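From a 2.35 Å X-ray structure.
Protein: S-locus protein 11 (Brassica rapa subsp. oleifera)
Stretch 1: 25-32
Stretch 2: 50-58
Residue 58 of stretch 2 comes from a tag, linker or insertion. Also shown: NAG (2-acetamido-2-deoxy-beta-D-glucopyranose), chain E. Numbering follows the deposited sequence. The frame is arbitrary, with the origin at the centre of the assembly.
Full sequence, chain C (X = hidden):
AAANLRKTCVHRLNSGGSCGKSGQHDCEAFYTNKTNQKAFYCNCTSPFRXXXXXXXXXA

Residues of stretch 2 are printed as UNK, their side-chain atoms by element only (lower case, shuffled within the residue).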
ATOM      1  N   HIS C  25     -11.446 -22.016  -1.774  1.00 24.77           N
ATOM      2  CA  HIS C  25     -12.526 -22.454  -2.639  1.00 20.46           C
ATOM      3  C   HIS C  25     -12.791 -21.456  -3.756  1.00 18.51           C
ATOM      4  O   HIS C  25     -13.139 -21.862  -4.864  1.00 23.77           O
ATOM      5  CB  HIS C  25     -13.788 -22.753  -1.828  1.00 26.71           C
ATOM      6  CG  HIS C  25     -13.664 -23.971  -0.961  1.00 41.75           C
ATOM      7  ND1 HIS C  25     -14.574 -24.284   0.025  1.00 45.01           N
ATOM      8  CD2 HIS C  25     -12.733 -24.958  -0.939  1.00 44.49           C
ATOM      9  CE1 HIS C  25     -14.209 -25.408   0.621  1.00 46.77           C
ATOM     10  NE2 HIS C  25     -13.095 -25.837   0.054  1.00 44.32           N
ATOM     11  N   ASP C  26     -12.636 -20.160  -3.461  1.00 14.11           N
ATOM     12  CA  ASP C  26     -12.808 -19.121  -4.468  1.00 13.64           C
ATOM     13  C   ASP C  26     -11.763 -19.299  -5.555  1.00 10.44           C
ATOM     14  O   ASP C  26     -12.099 -19.324  -6.723  1.00  7.91           O
ATOM     15  CB  ASP C  26     -12.676 -17.708  -3.877  1.00 19.96           C
ATOM     16  CG  ASP C  26     -13.766 -17.377  -2.899  1.00 17.96           C
ATOM     17  OD1 ASP C  26     -14.828 -18.040  -2.949  1.00 11.45           O
ATOM     18  OD2 ASP C  26     -13.552 -16.446  -2.085  1.00 21.35           O
ATOM     19  N   CYS C  27     -10.504 -19.452  -5.149  1.00 12.36           N
ATOM     20  CA  CYS C  27      -9.421 -19.700  -6.081  1.00 14.65           C
ATOM     21  C   CYS C  27      -9.710 -20.913  -6.958  1.00 16.23           C
ATOM     22  O   CYS C  27      -9.502 -20.857  -8.172  1.00 10.90           O
ATOM     23  CB  CYS C  27      -8.098 -19.880  -5.336  1.00 13.69           C
ATOM     24  SG  CYS C  27      -7.361 -18.307  -4.828  1.00 17.89           S
ATOM     25  N   GLU C  28     -10.220 -21.981  -6.348  1.00 15.24           N
ATOM     26  CA  GLU C  28     -10.508 -23.222  -7.068  1.00 19.54           C
ATOM     27  C   GLU C  28     -11.620 -23.042  -8.092  1.00 21.74           C
ATOM     28  O   GLU C  28     -11.540 -23.548  -9.214  1.00 25.66           O
ATOM     29  CB  GLU C  28     -10.868 -24.350  -6.090  1.00 13.79           C
ATOM     30  CG  GLU C  28      -9.680 -24.895  -5.306  1.00 22.28           C
ATOM     31  CD  GLU C  28     -10.098 -25.609  -4.022  1.00 26.56           C
ATOM     32  OE1 GLU C  28     -11.313 -25.860  -3.844  1.00 30.21           O
ATOM     33  OE2 GLU C  28      -9.210 -25.915  -3.195  1.00 18.30           O
ATOM     34  N   ALA C  29     -12.645 -22.299  -7.704  1.00 13.72           N
ATOM     35  CA  ALA C  29     -13.739 -21.993  -8.602  1.00 19.57           C
ATOM     36  C   ALA C  29     -13.217 -21.115  -9.745  1.00 22.22           C
ATOM     37  O   ALA C  29     -13.590 -21.312 -10.900  1.00 21.59           O
ATOM     38  CB  ALA C  29     -14.874 -21.272  -7.832  1.00  1.68           C
ATOM     39  N   PHE C  30     -12.353 -20.157  -9.393  1.00 20.70           N
ATOM     40  CA  PHE C  30     -11.687 -19.255 -10.331  1.00 21.81           C
ATOM     41  C   PHE C  30     -10.887 -20.079 -11.341  1.00 21.83           C
ATOM     42  O   PHE C  30     -10.968 -19.850 -12.553  1.00 20.57           O
ATOM     43  CB  PHE C  30     -10.763 -18.298  -9.556  1.00 16.89           C
ATOM     44  CG  PHE C  30     -10.156 -17.185 -10.395  1.00 14.00           C
ATOM     45  CD1 PHE C  30     -10.740 -16.772 -11.582  1.00 16.44           C
ATOM     46  CD2 PHE C  30      -8.989 -16.550  -9.977  1.00 18.13           C
ATOM     47  CE1 PHE C  30     -10.175 -15.735 -12.346  1.00 11.20           C
ATOM     48  CE2 PHE C  30      -8.422 -15.524 -10.722  1.00 17.62           C
ATOM     49  CZ  PHE C  30      -9.020 -15.114 -11.912  1.00  9.15           C
ATOM     50  N   TYR C  31     -10.149 -21.066 -10.839  1.00 20.26           N
ATOM     51  CA  TYR C  31      -9.365 -21.940 -11.701  1.00 14.10           C
ATOM     52  C   TYR C  31     -10.251 -22.688 -12.689  1.00 15.51           C
ATOM     53  O   TYR C  31     -10.017 -22.639 -13.903  1.00 13.26           O
ATOM     54  CB  TYR C  31      -8.525 -22.925 -10.886  1.00 15.61           C
ATOM     55  CG  TYR C  31      -7.797 -23.945 -11.746  1.00 24.98           C
ATOM     56  CD1 TYR C  31      -6.623 -23.608 -12.415  1.00 25.61           C
ATOM     57  CD2 TYR C  31      -8.287 -25.244 -11.892  1.00 26.51           C
ATOM     58  CE1 TYR C  31      -5.960 -24.527 -13.211  1.00 33.02           C
ATOM     59  CE2 TYR C  31      -7.627 -26.179 -12.685  1.00 28.16           C
ATOM     60  CZ  TYR C  31      -6.464 -25.813 -13.340  1.00 33.21           C
ATOM     61  OH  TYR C  31      -5.799 -26.726 -14.123  1.00 29.42           O
ATOM     62  N   THR C  32     -11.276 -23.357 -12.169  1.00 13.06           N
ATOM     63  CA  THR C  32     -12.201 -24.098 -13.014  1.00 20.66           C
ATOM     64  C   THR C  32     -12.801 -23.210 -14.099  1.00 27.25           C
ATOM     65  O   THR C  32     -12.857 -23.588 -15.270  1.00 28.38           O
ATOM     66  CB  THR C  32     -13.321 -24.706 -12.190  1.00 20.16           C
ATOM     67  OG1 THR C  32     -12.747 -25.555 -11.189  1.00 31.24           O
ATOM     68  CG2 THR C  32     -14.264 -25.513 -13.082  1.00 11.40           C
ATOM     69  N   UNK C  50      -3.676  -7.820  -3.183  1.00 20.72           N
ATOM     70  CA  UNK C  50      -3.754  -8.759  -4.302  1.00 19.53           C
ATOM     71  C   UNK C  50      -4.063 -10.154  -3.786  1.00 11.55           C
ATOM     72  O   UNK C  50      -3.519 -10.562  -2.786  1.00  9.00           O
ATOM     73  c   UNK C  50      -2.437  -9.805  -6.218  1.00  1.84           C
ATOM     74  o   UNK C  50      -2.116  -7.490  -5.550  1.00 20.75           O
ATOM     75  c   UNK C  50      -2.406  -8.800  -5.053  1.00 15.21           C
ATOM     76  N   UNK C  51      -4.970 -10.857  -4.447  1.00 11.93           N
ATOM     77  CA  UNK C  51      -5.235 -12.245  -4.123  1.00  8.99           C
ATOM     78  C   UNK C  51      -4.346 -13.120  -5.011  1.00 11.03           C
ATOM     79  O   UNK C  51      -4.464 -13.099  -6.245  1.00 13.28           O
ATOM     80  n   UNK C  51      -9.758 -14.701  -7.667  1.00  7.24           N
ATOM     81  n   UNK C  51      -8.603 -14.432  -5.686  1.00  6.52           N
ATOM     82  c   UNK C  51      -8.503 -14.351  -4.229  1.00  3.67           C
ATOM     83  c   UNK C  51      -7.125 -13.939  -3.764  1.00  3.81           C
ATOM     84  c   UNK C  51      -6.702 -12.595  -4.360  1.00  2.12           C
ATOM     85  n   UNK C  51     -10.886 -14.733  -5.659  1.00 10.52           N
ATOM     86  c   UNK C  51      -9.746 -14.629  -6.337  1.00  9.39           C
ATOM     87  N   UNK C  52      -3.465 -13.888  -4.385  1.00  8.31           N
ATOM     88  CA  UNK C  52      -2.599 -14.824  -5.121  1.00 11.68           C
ATOM     89  C   UNK C  52      -3.171 -16.211  -5.034  1.00  2.20           C
ATOM     90  O   UNK C  52      -3.244 -16.786  -3.948  1.00  9.94           O
ATOM     91  c   UNK C  52      -0.039 -11.221  -3.996  1.00  9.21           C
ATOM     92  c   UNK C  52      -0.456 -13.489  -4.742  1.00  1.60           C
ATOM     93  c   UNK C  52      -0.684 -12.437  -3.853  1.00  3.07           C
ATOM     94  c   UNK C  52       0.438 -13.284  -5.791  1.00  5.38           C
ATOM     95  c   UNK C  52       0.842 -11.039  -5.053  1.00 15.23           C
ATOM     96  c   UNK C  52      -1.165 -14.821  -4.574  1.00  1.55           C
ATOM     97  c   UNK C  52       1.086 -12.069  -5.953  1.00  7.74           C
ATOM     98  o   UNK C  52       1.478  -9.830  -5.200  1.00 15.80           O
ATOM     99  N   UNK C  53      -3.641 -16.732  -6.161  1.00  5.66           N
ATOM    100  CA  UNK C  53      -4.026 -18.147  -6.196  1.00 14.40           C
ATOM    101  C   UNK C  53      -2.856 -19.028  -6.667  1.00 16.63           C
ATOM    102  O   UNK C  53      -2.275 -18.791  -7.730  1.00 14.87           O
ATOM    103  s   UNK C  53      -6.697 -17.491  -6.584  1.00 21.60           S
ATOM    104  c   UNK C  53      -5.238 -18.373  -7.094  1.00 10.66           C
ATOM    105  N   UNK C  54      -2.502 -20.020  -5.851  1.00 17.06           N
ATOM    106  CA  UNK C  54      -1.496 -21.024  -6.214  1.00 13.35           C
ATOM    107  C   UNK C  54      -2.163 -22.378  -6.358  1.00 19.28           C
ATOM    108  O   UNK C  54      -2.493 -23.018  -5.361  1.00 20.13           O
ATOM    109  o   UNK C  54       1.249 -19.597  -4.337  1.00 17.77           O
ATOM    110  o   UNK C  54       0.932 -19.659  -6.505  1.00 32.33           O
ATOM    111  c   UNK C  54       0.677 -20.055  -5.344  1.00 21.47           C
ATOM    112  c   UNK C  54      -0.396 -21.105  -5.152  1.00  9.50           C
ATOM    113  N   UNK C  55      -2.357 -22.812  -7.600  1.00 23.10           N
ATOM    114  CA  UNK C  55      -3.149 -24.006  -7.873  1.00 21.23           C
ATOM    115  C   UNK C  55      -2.340 -25.232  -8.259  1.00 21.53           C
ATOM    116  O   UNK C  55      -1.619 -25.219  -9.257  1.00 18.49           O
ATOM    117  c   UNK C  55      -4.189 -23.700  -8.952  1.00 22.80           C
ATOM    118  s   UNK C  55      -5.470 -22.563  -8.375  1.00 30.51           S
ATOM    119  N   UNK C  56      -2.482 -26.287  -7.460  1.00 26.62           N
ATOM    120  CA  UNK C  56      -1.816 -27.567  -7.703  1.00 24.91           C
ATOM    121  C   UNK C  56      -2.512 -28.368  -8.807  1.00 23.41           C
ATOM    122  O   UNK C  56      -3.637 -28.848  -8.616  1.00 27.12           O
ATOM    123  c   UNK C  56      -1.767 -28.369  -6.414  1.00 11.27           C
ATOM    124  N   UNK C  57      -1.823 -28.542  -9.933  1.00 22.82           N
ATOM    125  CA  UNK C  57      -2.350 -29.272 -11.094  1.00 29.46           C
ATOM    126  C   UNK C  57      -1.392 -30.365 -11.582  1.00 28.50           C
ATOM    127  O   UNK C  57      -0.225 -30.380 -11.210  1.00 27.18           O
ATOM    128  c   UNK C  57      -3.600 -27.259 -11.954  1.00 32.92           C
ATOM    129  c   UNK C  57      -1.265 -26.977 -14.035  1.00 10.82           C
ATOM    130  c   UNK C  57      -2.567 -28.326 -12.286  1.00 27.38           C
ATOM    131  c   UNK C  57      -1.232 -27.710 -12.707  1.00 20.58           C
ATOM    132  N   UNK C  58      -1.867 -31.242 -12.463  1.00 38.06           N
ATOM    133  CA  UNK C  58      -0.974 -32.224 -13.079  1.00 50.63           C
ATOM    134  C   UNK C  58      -0.457 -31.728 -14.432  1.00 51.16           C
ATOM    135  O   UNK C  58       0.755 -31.565 -14.630  1.00 51.83           O
ATOM    136  c   UNK C  58      -1.689 -33.559 -13.246  1.00 49.41           C
TER
HETATM  137  C1  NAG E1000       0.039 -25.001  -0.496  1.00 23.15           C
HETATM  138  C2  NAG E1000       1.316 -25.365  -1.233  1.00 20.59           C
HETATM  139  C3  NAG E1000       2.041 -26.532  -0.544  1.00 27.18           C
HETATM  140  C4  NAG E1000       2.136 -26.335   0.972  1.00 31.66           C
HETATM  141  C5  NAG E1000       0.709 -26.049   1.459  1.00 37.31           C
HETATM  142  C6  NAG E1000       0.454 -26.002   2.973  1.00 31.62           C
HETATM  143  C7  NAG E1000       1.112 -24.977  -3.639  1.00 31.40           C
HETATM  144  C8  NAG E1000       0.490 -25.427  -4.930  1.00 30.77           C
HETATM  145  N2  NAG E1000       0.915 -25.750  -2.572  1.00 22.65           N
HETATM  146  O3  NAG E1000       3.312 -26.768  -1.128  1.00 25.92           O
HETATM  147  O4  NAG E1000       2.723 -27.474   1.592  1.00 34.17           O
HETATM  148  O5  NAG E1000       0.326 -24.829   0.870  1.00 35.73           O
HETATM  149  O6  NAG E1000       1.343 -25.101   3.586  1.00 31.27           O
HETATM  150  O7  NAG E1000       1.774 -23.941  -3.600  1.00 38.39           O
HETATM  151  O   HOH W   1     -11.496 -14.568  -2.632  1.00 13.50           O

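Position 50 opens the strand with three side-chain atoms, a carbon carrying one oxygen and one carbon. That fork is Thr50, and it lies out of reach of the helix.

Position 51 has seven side-chain atoms: three carbons, a nitrogen, then a carbon bearing two more nitrogens. This planar end group can only be a guanidinium, so the residue is Arg51. Its chain, t at chi1 and chi2, reaches out from the strand to bring the guanidinium to the helix. NH2 comes 3.1 Å from Phe30 CD2, NH1 lies 3.9 Å from Asp26 CB, and Cys27 SG sits over one guanidinium face. The charges of Asp26 and Arg51 meet through water 1, which lies 2.8 Å from Asp26 OD2 and accepts from Arg51 NH1 at 3.1 Å.

Position 52 carries one carbon and then a six-carbon ring bearing an oxygen. It is Tyr52, and its CA-to-CB bond points away from the helix, as strand alternation requires.

Position 53 shows one carbon and one sulfur, and the sulfur is 2.0 Å from Cys27 SG, a covalent distance. The residue is Cys53, joined in a disulfide with chi3 of -74°. Phe30 places its ring edge near this bridge, with CD2 4.2 Å from Cys53 SG.

Position 54 has two carbons, the second carrying two oxygens. The two oxygens on one carbon make a carboxylate one carbon from CA, so this is Asp54, whose CA-to-CB bond again points away from the helix; its backbone O lies 3.9 Å from C8 of the NAG.

Position 55 repeats the carbon-plus-sulfur pattern, but this sulfur bonds to a group elsewhere in the structure. Cys55 points toward the helix, its SG 4.0 Å from Tyr31 CB and 5.1 Å from the centroid of the Tyr31 ring, in an oblique approach.

Position 56 has a single carbon, hence Ala56, out of the helix's reach; its CB is 4.0 Å from NAG C8.

Position 57 has four carbons, forked at the first, with one arm two carbons long: Ile57. Its CG2 lies 3.5 Å from Tyr31 CZ and 3.1 Å from Tyr31 OH.

Position 58 has one carbon. Ala58 comes from an expression tag and makes no contact with the helix.

The rule is alternation: 51, 53, 55 and 57 point toward the helix, which crosses the strand at 69°. No direct hydrogen bond joins the two elements. The disulfide ties them where their CA atoms come within 5.6 Å, between Cys27 and Cys53, while arginine packing and a water bridge serve one end and Tyr31 against Cys55 and Ile57 the other.

Stretch 2, residues 50-58: TRYCDCAIA
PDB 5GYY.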